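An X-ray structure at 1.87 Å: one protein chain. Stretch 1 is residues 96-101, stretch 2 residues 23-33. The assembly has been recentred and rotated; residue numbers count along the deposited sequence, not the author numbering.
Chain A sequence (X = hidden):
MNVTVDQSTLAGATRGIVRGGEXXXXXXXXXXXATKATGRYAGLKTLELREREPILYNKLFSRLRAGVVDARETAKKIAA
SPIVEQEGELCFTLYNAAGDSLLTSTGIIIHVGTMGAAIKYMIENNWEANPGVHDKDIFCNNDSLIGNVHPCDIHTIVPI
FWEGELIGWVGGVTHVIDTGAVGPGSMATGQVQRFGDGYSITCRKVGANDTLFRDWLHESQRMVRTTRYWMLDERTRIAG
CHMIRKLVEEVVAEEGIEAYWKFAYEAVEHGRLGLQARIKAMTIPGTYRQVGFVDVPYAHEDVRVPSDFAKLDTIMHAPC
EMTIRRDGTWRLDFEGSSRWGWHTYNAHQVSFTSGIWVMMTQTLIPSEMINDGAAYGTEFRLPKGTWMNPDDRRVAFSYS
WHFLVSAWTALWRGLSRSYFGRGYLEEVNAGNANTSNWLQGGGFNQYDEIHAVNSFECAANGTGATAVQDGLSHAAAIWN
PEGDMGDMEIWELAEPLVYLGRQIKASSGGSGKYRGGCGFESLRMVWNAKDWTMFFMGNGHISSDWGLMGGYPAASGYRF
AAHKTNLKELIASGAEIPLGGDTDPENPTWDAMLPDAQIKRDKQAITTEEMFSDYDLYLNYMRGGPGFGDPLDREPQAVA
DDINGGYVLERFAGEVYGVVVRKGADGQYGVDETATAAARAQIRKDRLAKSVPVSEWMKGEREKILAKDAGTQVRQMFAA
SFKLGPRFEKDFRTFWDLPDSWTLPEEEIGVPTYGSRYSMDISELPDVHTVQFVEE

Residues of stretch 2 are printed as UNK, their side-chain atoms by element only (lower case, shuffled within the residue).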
ATOM      1  N   ASN A  96      23.540 -20.431   2.711  1.00 12.92           N
ATOM      2  CA  ASN A  96      23.836 -21.093   3.987  1.00 13.18           C
ATOM      3  C   ASN A  96      22.963 -20.481   5.127  1.00 13.50           C
ATOM      4  O   ASN A  96      22.228 -19.539   4.899  1.00 13.21           O
ATOM      5  CB  ASN A  96      25.361 -21.101   4.272  1.00 13.41           C
ATOM      6  CG  ASN A  96      25.940 -19.739   4.617  1.00 13.48           C
ATOM      7  OD1 ASN A  96      25.261 -18.839   5.129  1.00 13.33           O
ATOM      8  ND2 ASN A  96      27.254 -19.595   4.363  1.00 13.63           N
ATOM      9  N   ALA A  97      23.015 -21.061   6.326  1.00 13.88           N
ATOM     10  CA  ALA A  97      22.160 -20.651   7.445  1.00 14.22           C
ATOM     11  C   ALA A  97      22.307 -19.187   7.830  1.00 14.45           C
ATOM     12  O   ALA A  97      21.336 -18.564   8.291  1.00 14.69           O
ATOM     13  CB  ALA A  97      22.387 -21.537   8.647  1.00 14.41           C
ATOM     14  N   ALA A  98      23.496 -18.619   7.619  1.00 14.84           N
ATOM     15  CA  ALA A  98      23.767 -17.203   7.925  1.00 14.89           C
ATOM     16  C   ALA A  98      23.295 -16.220   6.851  1.00 14.79           C
ATOM     17  O   ALA A  98      23.543 -15.012   6.979  1.00 14.82           O
ATOM     18  CB  ALA A  98      25.259 -16.998   8.197  1.00 15.04           C
ATOM     19  N   GLY A  99      22.646 -16.709   5.793  1.00 14.70           N
ATOM     20  CA  GLY A  99      22.198 -15.860   4.681  1.00 14.38           C
ATOM     21  C   GLY A  99      23.237 -15.465   3.628  1.00 14.37           C
ATOM     22  O   GLY A  99      22.989 -14.571   2.828  1.00 14.07           O
ATOM     23  N   ASP A 100      24.406 -16.110   3.631  1.00 14.35           N
ATOM     24  CA  ASP A 100      25.396 -15.915   2.582  1.00 14.49           C
ATOM     25  C   ASP A 100      25.191 -16.902   1.415  1.00 14.55           C
ATOM     26  O   ASP A 100      25.010 -18.088   1.638  1.00 14.18           O
ATOM     27  CB  ASP A 100      26.794 -16.070   3.163  1.00 14.68           C
ATOM     28  CG  ASP A 100      27.113 -14.980   4.192  1.00 14.97           C
ATOM     29  OD1 ASP A 100      27.072 -13.785   3.768  1.00 15.08           O
ATOM     30  OD2 ASP A 100      27.434 -15.298   5.354  1.00 15.10           O
ATOM     31  N   SER A 101      25.232 -16.405   0.180  1.00 14.91           N
ATOM     32  CA  SER A 101      24.976 -17.243  -1.004  1.00 15.14           C
ATOM     33  C   SER A 101      26.159 -18.149  -1.289  1.00 15.32           C
ATOM     34  O   SER A 101      27.319 -17.723  -1.125  1.00 15.54           O
ATOM     35  CB  SER A 101      24.665 -16.391  -2.245  1.00 15.43           C
ATOM     36  OG  SER A 101      25.787 -15.607  -2.623  1.00 16.09           O
ATOM     37  N   UNK A  23      21.155 -20.239  17.944  1.00 16.54           N
ATOM     38  CA  UNK A  23      20.145 -19.398  17.249  1.00 16.09           C
ATOM     39  C   UNK A  23      20.726 -18.842  15.925  1.00 15.41           C
ATOM     40  O   UNK A  23      21.950 -18.807  15.727  1.00 14.90           O
ATOM     41  c   UNK A  23      19.100 -18.646  19.454  1.00 16.81           C
ATOM     42  o   UNK A  23      20.744 -17.249  18.329  1.00 16.32           O
ATOM     43  c   UNK A  23      19.660 -18.178  18.108  1.00 16.31           C
ATOM     44  N   UNK A  24      19.838 -18.417  15.038  1.00 15.10           N
ATOM     45  CA  UNK A  24      20.275 -17.729  13.793  1.00 15.02           C
ATOM     46  C   UNK A  24      21.242 -16.571  14.069  1.00 15.26           C
ATOM     47  O   UNK A  24      22.282 -16.456  13.406  1.00 15.09           O
ATOM     48  c   UNK A  24      19.073 -17.250  12.976  1.00 14.67           C
ATOM     49  c   UNK A  24      18.928 -18.926  11.079  1.00 14.02           C
ATOM     50  c   UNK A  24      18.219 -18.301  12.268  1.00 14.40           C
ATOM     51  c   UNK A  24      16.913 -17.654  11.817  1.00 14.37           C
ATOM     52  N   UNK A  25      20.913 -15.728  15.043  1.00 16.27           N
ATOM     53  CA  UNK A  25      21.757 -14.558  15.375  1.00 16.96           C
ATOM     54  C   UNK A  25      23.100 -14.970  16.001  1.00 16.84           C
ATOM     55  O   UNK A  25      24.128 -14.416  15.631  1.00 16.62           O
ATOM     56  c   UNK A  25      21.025 -11.188  17.226  1.00 20.20           C
ATOM     57  c   UNK A  25      21.014 -13.562  16.292  1.00 18.13           C
ATOM     58  c   UNK A  25      21.839 -12.299  16.591  1.00 19.08           C
ATOM     59  n   UNK A  25      22.888  -9.551  16.861  1.00 21.65           N
ATOM     60  c   UNK A  25      21.892 -10.076  17.845  1.00 21.21           C
ATOM     61  N   UNK A  26      23.089 -15.946  16.920  1.00 17.07           N
ATOM     62  CA  UNK A  26      24.331 -16.473  17.526  1.00 17.49           C
ATOM     63  C   UNK A  26      25.277 -17.007  16.446  1.00 17.11           C
ATOM     64  O   UNK A  26      26.493 -16.709  16.471  1.00 16.90           O
ATOM     65  c   UNK A  26      22.929 -18.121  20.808  1.00 20.00           C
ATOM     66  c   UNK A  26      24.042 -17.575  18.558  1.00 18.28           C
ATOM     67  o   UNK A  26      22.583 -17.747  21.968  1.00 20.46           O
ATOM     68  c   UNK A  26      23.542 -17.050  19.908  1.00 19.06           C
ATOM     69  o   UNK A  26      22.796 -19.295  20.352  1.00 20.05           O
ATOM     70  N   UNK A  27      24.707 -17.762  15.497  1.00 16.43           N
ATOM     71  CA  UNK A  27      25.439 -18.371  14.403  1.00 16.01           C
ATOM     72  C   UNK A  27      26.100 -17.306  13.495  1.00 15.88           C
ATOM     73  O   UNK A  27      27.311 -17.310  13.276  1.00 16.00           O
ATOM     74  n   UNK A  27      25.979 -21.119  12.752  1.00 15.79           N
ATOM     75  c   UNK A  27      24.977 -20.011  11.161  1.00 15.04           C
ATOM     76  n   UNK A  27      25.752 -21.011  10.629  1.00 14.99           N
ATOM     77  c   UNK A  27      26.341 -21.667  11.609  1.00 15.41           C
ATOM     78  c   UNK A  27      24.474 -19.268  13.606  1.00 15.66           C
ATOM     79  c   UNK A  27      25.115 -20.067  12.505  1.00 15.62           C
ATOM     80  N   UNK A  28      25.295 -16.387  12.986  1.00 15.69           N
ATOM     81  CA  UNK A  28      25.821 -15.305  12.142  1.00 15.34           C
ATOM     82  C   UNK A  28      26.850 -14.433  12.882  1.00 16.22           C
ATOM     83  O   UNK A  28      27.901 -14.142  12.336  1.00 16.19           O
ATOM     84  n   UNK A  28      24.618  -9.815  10.421  1.00 14.99           N
ATOM     85  c   UNK A  28      25.110 -10.328   9.290  1.00 14.72           C
ATOM     86  c   UNK A  28      24.274 -12.624   9.802  1.00 14.32           C
ATOM     87  n   UNK A  28      24.952 -11.619   8.978  1.00 14.34           N
ATOM     88  c   UNK A  28      25.267 -13.320  10.679  1.00 14.63           C
ATOM     89  n   UNK A  28      25.770  -9.530   8.460  1.00 14.96           N
ATOM     90  c   UNK A  28      24.706 -14.438  11.551  1.00 14.89           C
ATOM     91  N   UNK A  29      26.561 -14.031  14.122  1.00 17.02           N
ATOM     92  CA  UNK A  29      27.502 -13.183  14.877  1.00 18.18           C
ATOM     93  C   UNK A  29      28.896 -13.847  15.049  1.00 18.40           C
ATOM     94  O   UNK A  29      29.925 -13.154  14.944  1.00 18.25           O
ATOM     95  o   UNK A  29      25.489 -11.158  15.043  1.00 20.52           O
ATOM     96  c   UNK A  29      26.930 -12.753  16.235  1.00 19.10           C
ATOM     97  o   UNK A  29      25.139 -11.450  17.151  1.00 20.45           O
ATOM     98  c   UNK A  29      25.789 -11.713  16.124  1.00 19.76           C
ATOM     99  N   UNK A  30      28.918 -15.168  15.301  1.00 18.50           N
ATOM    100  CA  UNK A  30      30.167 -15.942  15.443  1.00 18.76           C
ATOM    101  C   UNK A  30      30.948 -15.904  14.129  1.00 18.36           C
ATOM    102  O   UNK A  30      32.145 -15.629  14.113  1.00 18.62           O
ATOM    103  c   UNK A  30      29.884 -17.407  15.882  1.00 18.84           C
ATOM    104  c   UNK A  30      30.905 -19.687  16.491  1.00 20.25           C
ATOM    105  n   UNK A  30      31.287 -21.365  14.146  1.00 20.06           N
ATOM    106  n   UNK A  30      29.892 -20.474  15.763  1.00 19.73           N
ATOM    107  n   UNK A  30      29.113 -21.974  14.171  1.00 19.23           N
ATOM    108  c   UNK A  30      31.111 -18.318  15.846  1.00 19.73           C
ATOM    109  c   UNK A  30      30.111 -21.251  14.696  1.00 19.59           C
ATOM    110  N   UNK A  31      30.257 -16.135  13.027  1.00 17.57           N
ATOM    111  CA  UNK A  31      30.888 -16.110  11.704  1.00 17.53           C
ATOM    112  C   UNK A  31      31.410 -14.726  11.287  1.00 17.49           C
ATOM    113  O   UNK A  31      32.503 -14.622  10.711  1.00 17.67           O
ATOM    114  c   UNK A  31      28.519 -18.498   9.700  1.00 17.16           C
ATOM    115  c   UNK A  31      30.562 -19.104  10.971  1.00 17.71           C
ATOM    116  c   UNK A  31      29.942 -16.672  10.648  1.00 17.07           C
ATOM    117  c   UNK A  31      29.446 -18.110  10.864  1.00 17.28           C
ATOM    118  N   UNK A  32      30.652 -13.677  11.576  1.00 17.44           N
ATOM    119  CA  UNK A  32      31.087 -12.315  11.236  1.00 18.25           C
ATOM    120  C   UNK A  32      32.309 -11.875  12.078  1.00 19.10           C
ATOM    121  O   UNK A  32      33.223 -11.211  11.565  1.00 19.29           O
ATOM    122  c   UNK A  32      29.933 -11.294  11.360  1.00 18.25           C
ATOM    123  s   UNK A  32      29.159 -11.509   8.618  1.00 17.62           S
ATOM    124  c   UNK A  32      29.456 -13.272   8.355  1.00 16.76           C
ATOM    125  c   UNK A  32      28.761 -11.514  10.393  1.00 17.85           C
ATOM    126  N   UNK A  33      32.322 -12.264  13.347  1.00 19.49           N
ATOM    127  CA  UNK A  33      33.463 -11.941  14.235  1.00 20.73           C
ATOM    128  C   UNK A  33      34.766 -12.628  13.779  1.00 20.82           C
ATOM    129  O   UNK A  33      35.845 -12.024  13.842  1.00 21.26           O
ATOM    130  c   UNK A  33      33.128 -12.312  15.701  1.00 21.20           C
TER
HETATM  131  O   HOH W   1      22.355 -17.955  10.897  1.00 26.68           O
HETATM  132  O   HOH W   2      26.068 -13.595   7.216  1.00 13.64           O

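Position 23 carries one carbon bearing an oxygen and a second carbon, and lies out of reach of stretch 1. This is Thr23, the N-cap: Thr23 OG1 accepts from the backbone N of position 26 at 3.0 Å, closing the first turn of the helix.

Position 24 has four carbons, forked at the second, one fork tip lying near Ala97 O. It is Leu24; CA-to-CB points sideways, but chi1 m and chi2 t bring the tip to the turn, where Leu24 CD2 lies 3.7 Å from Ala97 O. Water 1 donates to Leu24 O and, weakly, to Ala97 O, both at 2.9 Å.

Position 25 has four carbons in a row ending in nitrogen, out of reach of stretch 1: Lys25. Position 26 has three carbons, the last with two oxygens, and is likewise remote. It is Glu26, and Glu26 OE1 accepts from Thr23 N at 3.1 Å, so cap and acid hold each other.

Position 27 carries one carbon and a five-membered ring of three carbons and two nitrogens, a ring carbon lying beside the Ala97 methyl and Ala98 N at the ring edge. This is His27, with His27 CD2 3.9 Å from Ala97 CB.

Position 28 shows three carbons, a nitrogen, then a carbon with two more nitrogens; its extended chain passes Ala98, the third carbon beside Ala98 O. It is Arg28, with Arg28 CD 3.8 Å from Ala98 O.

Position 29 has two carbons, the second with two oxygens, and touches nothing on stretch 1. It is Asp29, and Asp29 OD2 forms a salt bridge with Lys25 NZ at 3.0 Å, one helical turn back. Position 30 repeats the pattern of three carbons, nitrogen and a carbon with two nitrogens, out of reach: Arg30.

Position 31 has four carbons forked at the second, one tip against a methyl of stretch 1. It is Leu31, with Leu31 CD1 3.9 Å from Ala98 CB. Position 32 is an unbranched run of two carbons, sulfur and carbon, the terminal carbon near Asp100 OD2. It is Met32, and Met32 CE ends 4.1 Å from Asp100 OD2. Position 33 has a single carbon, far from the turn: Ala33.

The rule is a small-residue turn packed on one helix side. The type I turn from Asn96 to Gly99 presents the methyls of Ala97 and Ala98 to the helix, and Ala98 CA comes within 5.1 Å of Arg28 CA. No direct hydrogen bond crosses. Instead, water 2 accepts from Arg28 NE and donates to Ala98 O and Asp100 OD2, each at 2.9 Å, joining polar groups of the two stretches.

Stretch 2 23-33: TLKEHRDRLMA
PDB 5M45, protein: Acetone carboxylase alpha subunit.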